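Probable Brix domain-containing ribosomal biogenesis protein (Methanothermobacter thermautotrophicus, PDB 1W94) probably takes part in ribosome biogenesis in this archaeon, as an Imp4-like, RNA-binding Brix-domain protein. Local coordinates at residues 28-32 with 33-37. Numbering follows the deposited sequence.
Sequences RYINR and GKMSL
The carbonyl oxygen Met35 O is gripped twice by the side chain of Arg32, three residues back along the chain. The main bond is from Arg32 NE to Met35 O, at 2.8 Å. It bends moderately, with an N-H...O angle of 155°, and the oxygen lies close to the guanidinium plane, at its edge. Seen from the acceptor, however, NE stands above the carbonyl plane. A weak second bond of 3.2 Å runs from Arg32 NH2 to Met35 O, so both donors on one edge of the guanidinium converge on a single oxygen. Arg32 reaches this point by a kink: the chain starts with CG anti to the backbone N (chi1 177°), then bends at chi2 (62°), which carries NE alongside the open end of the turn, toward Met35 O.

That turn is type II', from Arg32 to Met35, closed by Met35 N to Arg32 O at 3.2 Å and nearly straight. Gly33 takes its second position with positive phi. Arg32 and Met35 are thus joined twice, an example of side-chain bonding to the main chain reinforcing a turn. The methylenes of Met35, a selenomethionine, lie beside the same carbonyl, with CG 3.5 Å from Arg32 O, while SE makes a loose apolar contact with CD1 of Ile30. Farther along, Leu37 CD1 comes within 3.9 Å of Arg32 NH2.

The turn leads from edge strand 28-29 into helix 37-44, whose first turn is N-capped by Ser36 OG on Asp39 N. Arg32 NH1 bonds to Thr6 O, tying the turn to neighbouring strand 3-6. The guanidinium of the buried Arg32 thus gives three N-H bonds, one of them weak, to main-chain carbonyls from two parts of the fold, an arrangement that probably fixes the path from strand to helix while partly offsetting the cost of burying the charge.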
ATOM      1  N   ARG A  28      -8.355  -7.646   1.562  1.00 30.56           N
ATOM      2  CA  ARG A  28      -9.764  -7.498   1.166  1.00 31.78           C
ATOM      3  C   ARG A  28     -10.151  -6.025   0.930  1.00 31.79           C
ATOM      4  O   ARG A  28      -9.889  -5.170   1.780  1.00 32.05           O
ATOM      5  CB  ARG A  28     -10.677  -8.119   2.211  1.00 32.09           C
ATOM      6  CG  ARG A  28     -12.118  -7.681   2.063  1.00 33.69           C
ATOM      7  CD  ARG A  28     -13.040  -8.682   2.716  1.00 38.33           C
ATOM      8  NE  ARG A  28     -13.118  -8.521   4.162  1.00 38.49           N
ATOM      9  CZ  ARG A  28     -14.144  -7.951   4.796  1.00 41.36           C
ATOM     10  NH1 ARG A  28     -15.174  -7.461   4.097  1.00 38.59           N
ATOM     11  NH2 ARG A  28     -14.132  -7.862   6.131  1.00 38.79           N
ATOM     12  N   TYR A  29     -10.759  -5.729  -0.223  1.00 31.85           N
ATOM     13  CA  TYR A  29     -11.188  -4.354  -0.531  1.00 31.67           C
ATOM     14  C   TYR A  29     -12.686  -4.152  -0.331  1.00 31.75           C
ATOM     15  O   TYR A  29     -13.492  -4.958  -0.806  1.00 31.87           O
ATOM     16  CB  TYR A  29     -10.836  -3.979  -1.966  1.00 32.44           C
ATOM     17  CG  TYR A  29     -11.299  -2.598  -2.366  1.00 32.99           C
ATOM     18  CD1 TYR A  29     -10.546  -1.472  -2.009  1.00 31.42           C
ATOM     19  CD2 TYR A  29     -12.482  -2.413  -3.087  1.00 33.11           C
ATOM     20  CE1 TYR A  29     -10.940  -0.199  -2.361  1.00 30.86           C
ATOM     21  CE2 TYR A  29     -12.900  -1.127  -3.439  1.00 35.48           C
ATOM     22  CZ  TYR A  29     -12.100  -0.025  -3.072  1.00 33.82           C
ATOM     23  OH  TYR A  29     -12.471   1.249  -3.399  1.00 35.88           O
ATOM     24  N   ILE A  30     -13.069  -3.065   0.343  1.00 30.98           N
ATOM     25  CA  ILE A  30     -14.494  -2.690   0.425  1.00 30.59           C
ATOM     26  C   ILE A  30     -14.723  -1.240   0.017  1.00 29.69           C
ATOM     27  O   ILE A  30     -13.905  -0.373   0.315  1.00 28.76           O
ATOM     28  CB  ILE A  30     -15.084  -2.910   1.843  1.00 31.06           C
ATOM     29  CG1 ILE A  30     -14.346  -2.062   2.879  1.00 32.38           C
ATOM     30  CG2 ILE A  30     -15.069  -4.416   2.206  1.00 32.44           C
ATOM     31  CD1 ILE A  30     -15.136  -1.789   4.158  1.00 37.46           C
ATOM     32  N   ASN A  31     -15.855  -0.972  -0.636  1.00 28.67           N
ATOM     33  CA  ASN A  31     -16.211   0.404  -0.957  1.00 28.17           C
ATOM     34  C   ASN A  31     -16.526   1.117   0.347  1.00 26.57           C
ATOM     35  O   ASN A  31     -17.212   0.577   1.247  1.00 25.37           O
ATOM     36  CB  ASN A  31     -17.408   0.490  -1.943  1.00 28.99           C
ATOM     37  CG  ASN A  31     -17.060  -0.043  -3.355  1.00 31.68           C
ATOM     38  OD1 ASN A  31     -16.106   0.415  -4.002  1.00 33.95           O
ATOM     39  ND2 ASN A  31     -17.858  -0.992  -3.842  1.00 36.97           N
ATOM     40  N   ARG A  32     -16.066   2.347   0.438  1.00 25.16           N
ATOM     41  CA  ARG A  32     -16.188   3.057   1.689  1.00 24.52           C
ATOM     42  C   ARG A  32     -17.629   3.460   1.936  1.00 23.98           C
ATOM     43  O   ARG A  32     -18.086   3.493   3.089  1.00 23.97           O
ATOM     44  CB  ARG A  32     -15.249   4.259   1.709  1.00 24.62           C
ATOM     45  CG  ARG A  32     -15.332   5.143   2.976  1.00 24.44           C
ATOM     46  CD  ARG A  32     -14.945   4.388   4.241  1.00 22.38           C
ATOM     47  NE  ARG A  32     -14.998   5.248   5.430  1.00 23.57           N
ATOM     48  CZ  ARG A  32     -13.998   6.005   5.868  1.00 26.04           C
ATOM     49  NH1 ARG A  32     -12.831   6.026   5.214  1.00 24.87           N
ATOM     50  NH2 ARG A  32     -14.153   6.737   6.974  1.00 24.25           N
ATOM     51  N   GLY A  33     -18.352   3.740   0.850  1.00 23.36           N
ATOM     52  CA  GLY A  33     -19.691   4.300   0.934  1.00 23.12           C
ATOM     53  C   GLY A  33     -19.712   5.489   1.887  1.00 23.03           C
ATOM     54  O   GLY A  33     -18.921   6.424   1.746  1.00 22.39           O
ATOM     55  N   LYS A  34     -20.593   5.431   2.873  1.00 22.33           N
ATOM     56  CA  LYS A  34     -20.739   6.530   3.824  1.00 23.69           C
ATOM     57  C   LYS A  34     -20.374   6.131   5.274  1.00 24.00           C
ATOM     58  O   LYS A  34     -20.808   6.776   6.236  1.00 22.94           O
ATOM     59  CB  LYS A  34     -22.177   7.068   3.763  1.00 22.47           C
ATOM     60  CG  LYS A  34     -22.530   7.883   2.531  1.00 23.66           C
ATOM     61  CD  LYS A  34     -23.963   8.472   2.724  1.00 25.02           C
ATOM     62  CE  LYS A  34     -24.581   8.973   1.422  1.00 27.33           C
ATOM     63  NZ  LYS A  34     -23.818  10.096   0.786  1.00 29.56           N
HETATM   64  N   MSE A  35     -19.573   5.080   5.430  1.00 24.63           N
HETATM   65  CA  MSE A  35     -19.189   4.607   6.759  1.00 29.30           C
HETATM   66  C   MSE A  35     -18.199   5.518   7.474  1.00 26.62           C
HETATM   67  O   MSE A  35     -17.306   6.090   6.860  1.00 26.19           O
HETATM   68  CB  MSE A  35     -18.545   3.215   6.662  1.00 27.58           C
HETATM   69  CG  MSE A  35     -19.461   2.192   6.011  1.00 32.32           C
HETATM   70 SE   MSE A  35     -18.510   0.487   5.922  1.00 44.34          SE
HETATM   71  CE  MSE A  35     -19.155  -0.292   7.400  1.00 35.33           C
ATOM     72  N   SER A  36     -18.363   5.606   8.785  1.00 25.98           N
ATOM     73  CA  SER A  36     -17.320   6.093   9.667  1.00 25.72           C
ATOM     74  C   SER A  36     -16.194   5.050   9.733  1.00 26.52           C
ATOM     75  O   SER A  36     -16.368   3.893   9.366  1.00 25.63           O
ATOM     76  CB  SER A  36     -17.887   6.309  11.070  1.00 24.86           C
ATOM     77  OG  SER A  36     -18.267   5.071  11.637  1.00 22.78           O
ATOM     78  N   LEU A  37     -15.030   5.485  10.198  1.00 28.23           N
ATOM     79  CA  LEU A  37     -13.918   4.582  10.453  1.00 29.93           C
ATOM     80  C   LEU A  37     -14.307   3.500  11.421  1.00 29.53           C
ATOM     81  O   LEU A  37     -13.921   2.354  11.248  1.00 30.23           O
ATOM     82  CB  LEU A  37     -12.742   5.355  11.022  1.00 30.81           C
ATOM     83  CG  LEU A  37     -11.397   4.845  10.573  1.00 35.56           C
ATOM     84  CD1 LEU A  37     -11.285   5.053   9.055  1.00 39.80           C
ATOM     85  CD2 LEU A  37     -10.316   5.641  11.319  1.00 39.50           C
TER